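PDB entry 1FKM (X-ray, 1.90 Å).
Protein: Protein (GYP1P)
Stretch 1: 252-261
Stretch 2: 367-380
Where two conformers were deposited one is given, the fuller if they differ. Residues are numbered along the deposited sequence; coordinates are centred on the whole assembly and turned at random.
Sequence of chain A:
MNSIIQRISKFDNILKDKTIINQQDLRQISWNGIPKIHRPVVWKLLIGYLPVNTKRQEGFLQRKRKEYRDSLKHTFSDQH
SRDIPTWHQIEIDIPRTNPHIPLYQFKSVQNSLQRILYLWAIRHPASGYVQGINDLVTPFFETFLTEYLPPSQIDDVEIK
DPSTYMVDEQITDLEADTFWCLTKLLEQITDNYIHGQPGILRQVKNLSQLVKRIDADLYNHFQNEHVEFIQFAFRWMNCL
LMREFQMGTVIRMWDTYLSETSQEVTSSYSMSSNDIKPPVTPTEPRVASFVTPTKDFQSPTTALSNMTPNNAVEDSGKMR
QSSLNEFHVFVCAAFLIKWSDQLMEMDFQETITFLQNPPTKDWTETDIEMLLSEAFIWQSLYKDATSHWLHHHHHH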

ATOM      1  N   ARG A 252      -8.543  -3.022  -2.384  1.00 17.03           N
ATOM      2  CA  ARG A 252      -9.120  -4.287  -1.945  1.00 16.89           C
ATOM      3  C   ARG A 252      -8.031  -5.263  -1.510  1.00 17.73           C
ATOM      4  O   ARG A 252      -8.177  -5.960  -0.509  1.00 17.86           O
ATOM      5  CB  ARG A 252      -9.966  -4.903  -3.061  1.00 19.31           C
ATOM      6  CG  ARG A 252     -10.432  -6.323  -2.771  1.00 20.32           C
ATOM      7  CD  ARG A 252     -11.316  -6.422  -1.531  1.00 20.20           C
ATOM      8  NE  ARG A 252     -11.662  -7.819  -1.280  1.00 21.68           N
ATOM      9  CZ  ARG A 252     -10.852  -8.698  -0.700  1.00 23.11           C
ATOM     10  NH1 ARG A 252      -9.645  -8.323  -0.288  1.00 23.81           N
ATOM     11  NH2 ARG A 252     -11.229  -9.962  -0.570  1.00 25.28           N
HETATM   12  N   MSE A 253      -6.943  -5.314  -2.264  1.00 18.97           N
HETATM   13  CA  MSE A 253      -5.823  -6.194  -1.925  1.00 21.80           C
HETATM   14  C   MSE A 253      -5.270  -5.854  -0.548  1.00 19.67           C
HETATM   15  O   MSE A 253      -4.927  -6.746   0.239  1.00 17.65           O
HETATM   16  CB  MSE A 253      -4.682  -6.033  -2.927  1.00 24.79           C
HETATM   17  CG  MSE A 253      -4.960  -6.542  -4.313  1.00 35.46           C
HETATM   18 SE   MSE A 253      -3.429  -6.201  -5.442  1.00 45.03          SE
HETATM   19  CE  MSE A 253      -2.119  -7.240  -4.470  1.00 32.60           C
ATOM     20  N   TRP A 254      -5.157  -4.560  -0.268  1.00 18.69           N
ATOM     21  CA  TRP A 254      -4.627  -4.133   1.025  1.00 18.82           C
ATOM     22  C   TRP A 254      -5.473  -4.560   2.223  1.00 17.54           C
ATOM     23  O   TRP A 254      -4.941  -4.709   3.322  1.00 18.81           O
ATOM     24  CB  TRP A 254      -4.374  -2.619   1.018  1.00 20.62           C
ATOM     25  CG  TRP A 254      -3.085  -2.281   0.301  1.00 25.34           C
ATOM     26  CD1 TRP A 254      -2.564  -2.924  -0.790  1.00 28.62           C
ATOM     27  CD2 TRP A 254      -2.167  -1.224   0.613  1.00 27.56           C
ATOM     28  NE1 TRP A 254      -1.384  -2.336  -1.174  1.00 28.83           N
ATOM     29  CE2 TRP A 254      -1.117  -1.289  -0.332  1.00 28.72           C
ATOM     30  CE3 TRP A 254      -2.131  -0.226   1.598  1.00 28.02           C
ATOM     31  CZ2 TRP A 254      -0.038  -0.393  -0.320  1.00 30.92           C
ATOM     32  CZ3 TRP A 254      -1.055   0.665   1.609  1.00 30.35           C
ATOM     33  CH2 TRP A 254      -0.027   0.571   0.655  1.00 29.26           C
ATOM     34  N   ASP A 255      -6.775  -4.766   2.029  1.00 18.78           N
ATOM     35  CA  ASP A 255      -7.620  -5.230   3.138  1.00 18.57           C
ATOM     36  C   ASP A 255      -7.019  -6.557   3.602  1.00 17.96           C
ATOM     37  O   ASP A 255      -6.888  -6.826   4.801  1.00 17.88           O
ATOM     38  CB  ASP A 255      -9.063  -5.537   2.704  1.00 18.74           C
ATOM     39  CG  ASP A 255      -9.845  -4.317   2.261  1.00 20.09           C
ATOM     40  OD1 ASP A 255      -9.474  -3.174   2.598  1.00 19.20           O
ATOM     41  OD2 ASP A 255     -10.872  -4.523   1.573  1.00 19.30           O
ATOM     42  N   THR A 256      -6.674  -7.393   2.627  1.00 17.91           N
ATOM     43  CA  THR A 256      -6.111  -8.705   2.911  1.00 17.61           C
ATOM     44  C   THR A 256      -4.664  -8.639   3.382  1.00 18.04           C
ATOM     45  O   THR A 256      -4.287  -9.354   4.313  1.00 19.30           O
ATOM     46  CB  THR A 256      -6.224  -9.636   1.685  1.00 20.19           C
ATOM     47  OG1 THR A 256      -7.605  -9.791   1.341  1.00 19.22           O
ATOM     48  CG2 THR A 256      -5.631 -11.019   1.995  1.00 19.51           C
ATOM     49  N   TYR A 257      -3.850  -7.794   2.750  1.00 17.21           N
ATOM     50  CA  TYR A 257      -2.467  -7.663   3.184  1.00 18.50           C
ATOM     51  C   TYR A 257      -2.413  -7.221   4.645  1.00 19.18           C
ATOM     52  O   TYR A 257      -1.658  -7.780   5.436  1.00 19.26           O
ATOM     53  CB  TYR A 257      -1.719  -6.644   2.326  1.00 21.29           C
ATOM     54  CG  TYR A 257      -1.075  -7.230   1.093  1.00 25.63           C
ATOM     55  CD1 TYR A 257      -1.818  -7.966   0.170  1.00 27.25           C
ATOM     56  CD2 TYR A 257       0.278  -7.013   0.825  1.00 29.41           C
ATOM     57  CE1 TYR A 257      -1.227  -8.468  -0.993  1.00 28.90           C
ATOM     58  CE2 TYR A 257       0.875  -7.507  -0.330  1.00 28.94           C
ATOM     59  CZ  TYR A 257       0.120  -8.229  -1.235  1.00 29.02           C
ATOM     60  OH  TYR A 257       0.709  -8.689  -2.391  1.00 31.64           O
ATOM     61  N   LEU A 258      -3.217  -6.221   5.002  1.00 19.49           N
ATOM     62  CA  LEU A 258      -3.227  -5.721   6.377  1.00 20.46           C
ATOM     63  C   LEU A 258      -3.792  -6.744   7.366  1.00 21.39           C
ATOM     64  O   LEU A 258      -3.358  -6.808   8.515  1.00 21.80           O
ATOM     65  CB  LEU A 258      -4.029  -4.408   6.463  1.00 20.34           C
ATOM     66  CG  LEU A 258      -3.439  -3.207   5.704  1.00 21.15           C
ATOM     67  CD1 LEU A 258      -4.405  -2.031   5.759  1.00 21.16           C
ATOM     68  CD2 LEU A 258      -2.103  -2.817   6.307  1.00 22.79           C
ATOM     69  N   SER A 259      -4.763  -7.540   6.923  1.00 19.95           N
ATOM     70  CA  SER A 259      -5.357  -8.559   7.789  1.00 22.10           C
ATOM     71  C   SER A 259      -4.380  -9.712   7.991  1.00 24.14           C
ATOM     72  O   SER A 259      -4.237 -10.230   9.098  1.00 24.67           O
ATOM     73  CB  SER A 259      -6.648  -9.118   7.176  1.00 23.14           C
ATOM     74  OG  SER A 259      -7.642  -8.122   7.015  1.00 24.54           O
ATOM     75  N   GLU A 260      -3.717 -10.108   6.910  1.00 22.14           N
ATOM     76  CA  GLU A 260      -2.761 -11.219   6.938  1.00 25.18           C
ATOM     77  C   GLU A 260      -1.496 -10.916   7.735  1.00 26.49           C
ATOM     78  O   GLU A 260      -0.975 -11.783   8.432  1.00 26.42           O
ATOM     79  CB  GLU A 260      -2.390 -11.609   5.502  1.00 29.29           C
ATOM     80  CG  GLU A 260      -1.324 -12.700   5.349  1.00 30.62           C
ATOM     81  CD  GLU A 260      -1.714 -14.022   5.986  1.00 31.85           C
ATOM     82  OE1 GLU A 260      -2.927 -14.279   6.152  1.00 31.73           O
ATOM     83  OE2 GLU A 260      -0.803 -14.817   6.307  1.00 31.73           O
ATOM     84  N   THR A 261      -1.008  -9.684   7.641  1.00 27.05           N
ATOM     85  CA  THR A 261       0.210  -9.302   8.341  1.00 31.62           C
ATOM     86  C   THR A 261      -0.045  -8.626   9.683  1.00 34.55           C
ATOM     87  O   THR A 261       0.896  -8.313  10.413  1.00 37.55           O
ATOM     88  CB  THR A 261       1.063  -8.362   7.470  1.00 39.54           C
ATOM     89  OG1 THR A 261       0.321  -7.171   7.180  1.00 39.58           O
ATOM     90  CG2 THR A 261       1.430  -9.043   6.169  1.00 38.56           C
TER
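Stretch 2 367-380: DIEMLLSEAFIWQS

Stretch 2 is helical from Asp 367 to Ser 380, part of a longer helix, and it runs in nearly the same direction as the helix of stretch 1. The axes cross at -24° and approach to 10.4 Å. The backbones are nearest at the start, where the CA atoms of Met 253 and Ile 368 lie 7.0 Å apart; the CA atoms of Glu 260 and Phe 376 are 9.0 Å apart.

Leu 372 covers the most surface. With chi1 m and chi2 t it enters, as a knob, the hole formed by Arg 252, Met 253, Thr 256 and Tyr 257. Its CD1 lies 3.4 Å from OG1 of Thr 256 and 4.0 Å from NH1 of Arg 252, while its CD2 meets the edge of the Tyr 257 ring, 3.9 Å from CE1. Two of the polar groups there are paired with each other: NH1 of Arg 252 donates to OG1 of Thr 256 at 3.0 Å, and the CD1 methyl of Leu 372 packs beside both.

One turn earlier, Ile 368 sets CG2 3.6 Å from CG of Met 253, a selenomethionine. At the wider end, NE2 of Gln 379 donates to OE2 of Glu 260 at 3.0 Å, the one hydrogen bond between the two stretches. A leucine knob fills a mixed hole; a Glu-Gln hydrogen bond spans the wider end.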

ATOM      1  N   ASP A 367     -11.638 -11.998  -9.198  1.00 29.22           N
ATOM      2  CA  ASP A 367     -10.281 -12.205  -9.695  1.00 27.87           C
ATOM      3  C   ASP A 367      -9.225 -11.967  -8.612  1.00 26.76           C
ATOM      4  O   ASP A 367      -8.289 -12.755  -8.462  1.00 25.57           O
ATOM      5  CB  ASP A 367     -10.013 -11.261 -10.872  1.00 34.29           C
ATOM      6  CG  ASP A 367     -10.994 -11.460 -12.020  1.00 36.00           C
ATOM      7  OD1 ASP A 367     -11.349 -12.620 -12.316  1.00 37.80           O
ATOM      8  OD2 ASP A 367     -11.402 -10.452 -12.634  1.00 36.68           O
ATOM      9  N   ILE A 368      -9.395 -10.883  -7.863  0.50 24.46           N
ATOM     10  CA  ILE A 368      -8.465 -10.510  -6.799  0.50 24.67           C
ATOM     11  C   ILE A 368      -8.526 -11.502  -5.642  0.50 23.47           C
ATOM     12  O   ILE A 368      -7.498 -11.912  -5.100  0.50 21.73           O
ATOM     13  CB  ILE A 368      -8.807  -9.116  -6.238  0.50 39.68           C
ATOM     14  CG1 ILE A 368      -9.027  -8.133  -7.384  0.50 40.56           C
ATOM     15  CG2 ILE A 368      -7.688  -8.628  -5.334  0.50 39.74           C
ATOM     16  CD1 ILE A 368      -9.672  -6.842  -6.953  0.50 41.70           C
ATOM     17  N   GLU A 369      -9.743 -11.881  -5.276  1.00 22.51           N
ATOM     18  CA  GLU A 369      -9.971 -12.805  -4.164  1.00 25.00           C
ATOM     19  C   GLU A 369      -9.351 -14.166  -4.487  1.00 24.54           C
ATOM     20  O   GLU A 369      -8.809 -14.842  -3.607  1.00 24.28           O
ATOM     21  CB  GLU A 369     -11.478 -12.939  -3.915  1.00 36.20           C
ATOM     22  CG  GLU A 369     -11.878 -13.626  -2.617  1.00 40.37           C
ATOM     23  CD  GLU A 369     -11.625 -15.121  -2.635  1.00 45.13           C
ATOM     24  OE1 GLU A 369     -11.841 -15.748  -3.693  1.00 46.49           O
ATOM     25  OE2 GLU A 369     -11.228 -15.674  -1.588  1.00 46.89           O
HETATM   26  N   MSE A 370      -9.414 -14.559  -5.757  1.00 26.25           N
HETATM   27  CA  MSE A 370      -8.852 -15.839  -6.189  1.00 28.46           C
HETATM   28  C   MSE A 370      -7.328 -15.841  -6.062  1.00 26.10           C
HETATM   29  O   MSE A 370      -6.733 -16.817  -5.597  1.00 24.94           O
HETATM   30  CB  MSE A 370      -9.243 -16.126  -7.642  1.00 38.62           C
HETATM   31  CG  MSE A 370      -8.833 -17.504  -8.142  1.00 50.50           C
HETATM   32 SE   MSE A 370      -9.454 -17.862  -9.949  1.00 69.80          SE
HETATM   33  CE  MSE A 370     -11.334 -17.485  -9.673  1.00 59.69           C
ATOM     34  N   LEU A 371      -6.703 -14.746  -6.483  1.00 21.71           N
ATOM     35  CA  LEU A 371      -5.249 -14.614  -6.415  1.00 19.88           C
ATOM     36  C   LEU A 371      -4.756 -14.676  -4.968  1.00 18.57           C
ATOM     37  O   LEU A 371      -3.827 -15.419  -4.639  1.00 18.05           O
ATOM     38  CB  LEU A 371      -4.814 -13.284  -7.047  1.00 22.09           C
ATOM     39  CG  LEU A 371      -3.334 -12.897  -6.944  1.00 22.18           C
ATOM     40  CD1 LEU A 371      -2.477 -13.908  -7.685  1.00 25.55           C
ATOM     41  CD2 LEU A 371      -3.128 -11.512  -7.534  1.00 22.77           C
ATOM     42  N   LEU A 372      -5.390 -13.897  -4.104  1.00 19.05           N
ATOM     43  CA  LEU A 372      -5.010 -13.853  -2.701  1.00 19.63           C
ATOM     44  C   LEU A 372      -5.191 -15.208  -2.021  1.00 20.89           C
ATOM     45  O   LEU A 372      -4.322 -15.653  -1.276  1.00 20.83           O
ATOM     46  CB  LEU A 372      -5.835 -12.783  -1.976  1.00 22.11           C
ATOM     47  CG  LEU A 372      -5.564 -11.343  -2.430  1.00 23.60           C
ATOM     48  CD1 LEU A 372      -6.647 -10.412  -1.880  1.00 23.70           C
ATOM     49  CD2 LEU A 372      -4.170 -10.907  -1.962  1.00 22.06           C
ATOM     50  N   SER A 373      -6.323 -15.856  -2.282  0.50 20.43           N
ATOM     51  CA  SER A 373      -6.610 -17.163  -1.697  0.50 21.55           C
ATOM     52  C   SER A 373      -5.542 -18.177  -2.103  0.50 22.02           C
ATOM     53  O   SER A 373      -5.079 -18.974  -1.283  0.50 22.88           O
ATOM     54  CB  SER A 373      -7.988 -17.652  -2.154  0.50 29.93           C
ATOM     55  OG  SER A 373      -8.286 -18.921  -1.599  0.50 32.24           O
ATOM     56  N   GLU A 374      -5.154 -18.139  -3.373  1.00 22.20           N
ATOM     57  CA  GLU A 374      -4.142 -19.047  -3.896  1.00 23.69           C
ATOM     58  C   GLU A 374      -2.796 -18.786  -3.218  1.00 22.85           C
ATOM     59  O   GLU A 374      -2.132 -19.712  -2.748  1.00 23.51           O
ATOM     60  CB  GLU A 374      -4.026 -18.873  -5.416  1.00 33.20           C
ATOM     61  CG  GLU A 374      -2.995 -19.771  -6.079  1.00 39.90           C
ATOM     62  CD  GLU A 374      -3.158 -19.822  -7.592  1.00 44.19           C
ATOM     63  OE1 GLU A 374      -3.233 -18.744  -8.218  1.00 47.72           O
ATOM     64  OE2 GLU A 374      -3.208 -20.941  -8.153  1.00 45.96           O
ATOM     65  N   ALA A 375      -2.396 -17.521  -3.154  1.00 19.12           N
ATOM     66  CA  ALA A 375      -1.134 -17.170  -2.511  1.00 17.88           C
ATOM     67  C   ALA A 375      -1.130 -17.627  -1.054  1.00 16.61           C
ATOM     68  O   ALA A 375      -0.091 -18.028  -0.523  1.00 15.99           O
ATOM     69  CB  ALA A 375      -0.902 -15.650  -2.581  1.00 20.95           C
ATOM     70  N   PHE A 376      -2.281 -17.542  -0.396  1.00 18.43           N
ATOM     71  CA  PHE A 376      -2.366 -17.959   1.003  1.00 19.37           C
ATOM     72  C   PHE A 376      -2.124 -19.458   1.143  1.00 18.91           C
ATOM     73  O   PHE A 376      -1.411 -19.904   2.042  1.00 19.77           O
ATOM     74  CB  PHE A 376      -3.733 -17.623   1.600  1.00 25.36           C
ATOM     75  CG  PHE A 376      -3.893 -18.097   3.020  1.00 28.00           C
ATOM     76  CD1 PHE A 376      -3.215 -17.465   4.061  1.00 29.95           C
ATOM     77  CD2 PHE A 376      -4.673 -19.215   3.309  1.00 30.18           C
ATOM     78  CE1 PHE A 376      -3.307 -17.938   5.368  1.00 31.28           C
ATOM     79  CE2 PHE A 376      -4.771 -19.698   4.616  1.00 31.35           C
ATOM     80  CZ  PHE A 376      -4.084 -19.056   5.646  1.00 31.65           C
ATOM     81  N   ILE A 377      -2.736 -20.233   0.258  1.00 20.92           N
ATOM     82  CA  ILE A 377      -2.563 -21.682   0.281  1.00 21.10           C
ATOM     83  C   ILE A 377      -1.107 -22.036  -0.004  1.00 20.95           C
ATOM     84  O   ILE A 377      -0.533 -22.878   0.680  1.00 22.13           O
ATOM     85  CB  ILE A 377      -3.483 -22.368  -0.762  1.00 22.22           C
ATOM     86  CG1 ILE A 377      -4.933 -22.289  -0.284  1.00 20.57           C
ATOM     87  CG2 ILE A 377      -3.053 -23.820  -0.984  1.00 19.73           C
ATOM     88  CD1 ILE A 377      -5.962 -22.619  -1.342  1.00 23.09           C
ATOM     89  N   TRP A 378      -0.502 -21.393  -1.002  1.00 15.90           N
ATOM     90  CA  TRP A 378       0.893 -21.687  -1.333  1.00 17.64           C
ATOM     91  C   TRP A 378       1.806 -21.381  -0.152  1.00 19.14           C
ATOM     92  O   TRP A 378       2.702 -22.168   0.187  1.00 18.85           O
ATOM     93  CB  TRP A 378       1.342 -20.875  -2.553  1.00 19.47           C
ATOM     94  CG  TRP A 378       0.676 -21.289  -3.822  1.00 21.90           C
ATOM     95  CD1 TRP A 378      -0.387 -22.142  -3.956  1.00 22.78           C
ATOM     96  CD2 TRP A 378       1.010 -20.854  -5.143  1.00 22.17           C
ATOM     97  NE1 TRP A 378      -0.734 -22.261  -5.281  1.00 21.63           N
ATOM     98  CE2 TRP A 378       0.108 -21.481  -6.032  1.00 23.21           C
ATOM     99  CE3 TRP A 378       1.986 -19.993  -5.665  1.00 23.33           C
ATOM    100  CZ2 TRP A 378       0.151 -21.273  -7.415  1.00 22.80           C
ATOM    101  CZ3 TRP A 378       2.030 -19.787  -7.045  1.00 21.82           C
ATOM    102  CH2 TRP A 378       1.119 -20.425  -7.900  1.00 23.06           C
ATOM    103  N   GLN A 379       1.575 -20.233   0.474  1.00 22.26           N
ATOM    104  CA  GLN A 379       2.372 -19.837   1.623  1.00 22.38           C
ATOM    105  C   GLN A 379       2.203 -20.825   2.777  1.00 22.57           C
ATOM    106  O   GLN A 379       3.170 -21.166   3.454  1.00 22.13           O
ATOM    107  CB  GLN A 379       1.975 -18.431   2.089  1.00 25.05           C
ATOM    108  CG  GLN A 379       2.546 -18.054   3.452  1.00 27.54           C
ATOM    109  CD  GLN A 379       2.075 -16.693   3.929  1.00 27.29           C
ATOM    110  OE1 GLN A 379       2.710 -15.681   3.655  1.00 28.97           O
ATOM    111  NE2 GLN A 379       0.946 -16.664   4.629  1.00 27.61           N
ATOM    112  N   SER A 380       0.972 -21.281   2.995  0.50 22.29           N
ATOM    113  CA  SER A 380       0.691 -22.219   4.078  0.50 23.60           C
ATOM    114  C   SER A 380       1.402 -23.550   3.858  0.50 25.80           C
ATOM    115  O   SER A 380       1.883 -24.171   4.806  0.50 26.64           O
ATOM    116  CB  SER A 380      -0.817 -22.452   4.203  0.50 18.83           C
ATOM    117  OG  SER A 380      -1.499 -21.239   4.481  0.50 15.64           O
TER